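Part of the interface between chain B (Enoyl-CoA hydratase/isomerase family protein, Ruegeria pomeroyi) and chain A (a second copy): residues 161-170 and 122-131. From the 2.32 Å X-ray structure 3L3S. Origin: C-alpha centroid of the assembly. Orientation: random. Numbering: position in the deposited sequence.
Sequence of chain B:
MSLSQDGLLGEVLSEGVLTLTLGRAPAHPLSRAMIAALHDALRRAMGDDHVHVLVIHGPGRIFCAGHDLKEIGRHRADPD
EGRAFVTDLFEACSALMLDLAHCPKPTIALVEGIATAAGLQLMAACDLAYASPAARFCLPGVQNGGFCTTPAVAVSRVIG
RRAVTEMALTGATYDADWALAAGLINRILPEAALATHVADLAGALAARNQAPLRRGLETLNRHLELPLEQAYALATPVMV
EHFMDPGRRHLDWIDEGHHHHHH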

# COMPACT_ATOMS: atom_id res chain seq x y z
N ARG B 161 -2.39 3.85 4.76
CA ARG B 161 -3.60 4.26 5.48
C ARG B 161 -3.35 4.95 6.84
O ARG B 161 -4.12 5.81 7.23
CB ARG B 161 -4.57 3.08 5.64
CG ARG B 161 -5.98 3.46 6.06
CD ARG B 161 -6.85 2.25 6.37
NE ARG B 161 -7.39 1.61 5.18
CZ ARG B 161 -8.68 1.67 4.82
NH1 ARG B 161 -9.57 2.33 5.55
NH2 ARG B 161 -9.07 1.03 3.72
N ARG B 162 -2.26 4.59 7.52
CA ARG B 162 -1.92 5.19 8.80
C ARG B 162 -1.35 6.58 8.62
O ARG B 162 -1.65 7.50 9.38
CB ARG B 162 -0.89 4.35 9.54
CG ARG B 162 -1.40 3.01 10.00
CD ARG B 162 -2.16 3.11 11.26
NE ARG B 162 -2.21 1.84 11.96
CZ ARG B 162 -3.24 1.45 12.70
NH1 ARG B 162 -4.31 2.23 12.80
NH2 ARG B 162 -3.16 0.33 13.40
N ALA B 163 -0.55 6.72 7.56
CA ALA B 163 0.11 7.97 7.23
C ALA B 163 -0.86 9.09 6.87
O ALA B 163 -0.79 10.16 7.47
CB ALA B 163 1.11 7.74 6.14
N VAL B 164 -1.81 8.82 5.97
CA VAL B 164 -2.82 9.81 5.55
C VAL B 164 -3.77 10.16 6.68
O VAL B 164 -4.26 11.29 6.76
CB VAL B 164 -3.76 9.34 4.43
CG1 VAL B 164 -4.07 10.48 3.48
CG2 VAL B 164 -3.25 8.12 3.73
N THR B 165 -4.09 9.17 7.51
CA THR B 165 -4.99 9.37 8.63
C THR B 165 -4.36 10.28 9.68
O THR B 165 -5.06 11.12 10.24
CB THR B 165 -5.46 8.03 9.24
OG1 THR B 165 -6.04 7.23 8.20
CG2 THR B 165 -6.54 8.25 10.31
N GLU B 166 -3.05 10.19 9.87
CA GLU B 166 -2.38 11.04 10.84
C GLU B 166 -2.24 12.47 10.32
O GLU B 166 -2.44 13.41 11.09
CB GLU B 166 -1.02 10.48 11.28
CG GLU B 166 -0.59 11.04 12.66
CD GLU B 166 0.87 10.82 13.00
OE1 GLU B 166 1.75 11.07 12.14
OE2 GLU B 166 1.15 10.42 14.15
N MSE B 167 -2.00 12.63 9.02
CA MSE B 167 -1.86 13.95 8.41
C MSE B 167 -3.16 14.73 8.47
O MSE B 167 -3.20 15.87 8.94
CB MSE B 167 -1.43 13.87 6.94
CG MSE B 167 -0.10 13.26 6.67
SE MSE B 167 0.43 13.64 4.84
CE MSE B 167 1.22 15.40 5.12
N ALA B 168 -4.24 14.07 8.04
CA ALA B 168 -5.57 14.65 8.00
C ALA B 168 -6.15 14.98 9.37
O ALA B 168 -6.73 16.04 9.55
CB ALA B 168 -6.49 13.73 7.24
N LEU B 169 -5.96 14.09 10.35
CA LEU B 169 -6.47 14.29 11.71
C LEU B 169 -5.70 15.30 12.57
O LEU B 169 -6.32 16.13 13.24
CB LEU B 169 -6.61 12.97 12.46
CG LEU B 169 -7.63 11.91 12.03
CD1 LEU B 169 -7.63 10.80 13.07
CD2 LEU B 169 -9.01 12.48 11.87
N THR B 170 -4.36 15.24 12.54
CA THR B 170 -3.54 16.16 13.35
C THR B 170 -3.21 17.50 12.70
O THR B 170 -2.93 18.46 13.41
CB THR B 170 -2.23 15.51 13.83
OG1 THR B 170 -1.34 15.33 12.73
CG2 THR B 170 -2.49 14.19 14.50
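Chain A 122-131: LMAACDLAYA

Residues 161-170 of chain B form a continuous helix, held by i to i+4 backbone hydrogen bonds such as Glu166(B) N to Arg162(B) O at 3.1 Å. Chain A meets it with a helical segment from Leu122(A), a loop through Cys126(A) and Asp127(A), and a strand that begins at Leu128(A). The strand crosses the helix almost at right angles, with a signed crossing angle of -97° and a closest axis approach of 9.2 Å. The backbones come nearest around the bend: the CA atoms of Arg162(B) and Leu128(A) lie 6.5 Å apart, those of Thr165(B) and Asp127(A) 6.7 Å.

The contact follows the helical repeat, through Arg162(B), Thr165(B), Glu166(B) and Leu169(B). Arg162(B) has the largest covered area. Its CA-to-CB bond points sideways, but the long side chain carries the guanidinium to the backbone carbonyls of Met123(A) and Cys126(A). Arg162(B) NH2 donates to Met123(A) O at 3.1 Å in a nearly straight hydrogen bond, and Arg162(B) NH1 makes a short but bent, weak one to Cys126(A) O at 2.6 Å. Both carbonyls lie at the guanidinium edge, while Ala129(A) CB lies over one face, 3.9 Å from Arg162(B) NH2.

One turn on, Thr165(B) points toward chain A and sets CG2 3.4 Å from Asp127(A) O; its OG1 is turned back to Arg161(B) O at 2.6 Å, so the methyl does the packing. Leu128(A) reaches the helix through its branch ends, with CD2 3.8 Å from Glu166(B) CA and CD1 4.1 Å from Leu169(B) CD1. Farther along the strand, Tyr130(A) OH donates to Glu166(B) OE2 at 2.9 Å. The rule is economical: backbone carbonyls anchor the arginine, Leu128(A) packs between the two polar contacts and also meets Leu169(B), and a tyrosine-carboxylate pair adds a second polar anchor.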

# COMPACT_ATOMS: atom_id res chain seq x y z
N LEU A 122 -7.53 -5.36 16.83
CA LEU A 122 -8.17 -4.27 17.58
C LEU A 122 -7.38 -2.97 17.43
O LEU A 122 -7.94 -1.88 17.27
CB LEU A 122 -8.28 -4.66 19.06
CG LEU A 122 -9.01 -3.75 20.05
CD1 LEU A 122 -10.49 -3.74 19.75
CD2 LEU A 122 -8.78 -4.24 21.47
N MSE A 123 -6.06 -3.12 17.44
CA MSE A 123 -5.12 -2.02 17.29
C MSE A 123 -5.18 -1.53 15.83
O MSE A 123 -5.28 -0.33 15.57
CB MSE A 123 -3.71 -2.54 17.60
CG MSE A 123 -2.68 -1.46 17.82
SE MSE A 123 -0.93 -1.98 17.17
CE MSE A 123 -1.39 -1.87 15.29
N ALA A 124 -5.21 -2.49 14.90
CA ALA A 124 -5.26 -2.21 13.45
C ALA A 124 -6.54 -1.51 12.99
O ALA A 124 -6.48 -0.61 12.15
CB ALA A 124 -5.04 -3.50 12.67
N ALA A 125 -7.66 -1.88 13.62
CA ALA A 125 -8.98 -1.31 13.32
C ALA A 125 -9.10 0.14 13.77
O ALA A 125 -9.97 0.87 13.29
CB ALA A 125 -10.07 -2.16 13.94
N CYS A 126 -8.21 0.56 14.67
CA CYS A 126 -8.20 1.95 15.15
C CYS A 126 -7.64 2.87 14.06
O CYS A 126 -6.84 2.44 13.23
CB CYS A 126 -7.36 2.09 16.43
SG CYS A 126 -8.02 1.24 17.89
N ASP A 127 -8.09 4.12 14.05
CA ASP A 127 -7.63 5.10 13.06
C ASP A 127 -6.15 5.43 13.22
O ASP A 127 -5.44 5.64 12.23
CB ASP A 127 -8.45 6.39 13.15
CG ASP A 127 -9.90 6.20 12.77
OD1 ASP A 127 -10.17 5.79 11.62
OD2 ASP A 127 -10.79 6.46 13.61
N LEU A 128 -5.69 5.45 14.47
CA LEU A 128 -4.30 5.75 14.82
C LEU A 128 -3.77 4.77 15.86
O LEU A 128 -4.55 4.08 16.53
CB LEU A 128 -4.15 7.19 15.36
CG LEU A 128 -4.55 8.39 14.49
CD1 LEU A 128 -4.36 9.71 15.21
CD2 LEU A 128 -3.75 8.34 13.19
N ALA A 129 -2.45 4.68 15.96
CA ALA A 129 -1.81 3.79 16.93
C ALA A 129 -0.43 4.31 17.35
O ALA A 129 0.41 4.62 16.50
CB ALA A 129 -1.70 2.35 16.38
N TYR A 130 -0.23 4.40 18.66
CA TYR A 130 1.04 4.86 19.22
C TYR A 130 1.63 3.81 20.16
O TYR A 130 0.91 3.18 20.93
CB TYR A 130 0.86 6.20 19.94
CG TYR A 130 0.41 7.29 19.00
CD1 TYR A 130 1.30 7.84 18.04
CD2 TYR A 130 -0.93 7.72 18.98
CE1 TYR A 130 0.85 8.77 17.08
CE2 TYR A 130 -1.39 8.66 18.03
CZ TYR A 130 -0.49 9.17 17.08
OH TYR A 130 -0.93 10.06 16.13
N ALA A 131 2.94 3.63 20.07
CA ALA A 131 3.61 2.64 20.88
C ALA A 131 4.90 3.06 21.53
O ALA A 131 5.46 4.12 21.24
CB ALA A 131 3.82 1.37 20.09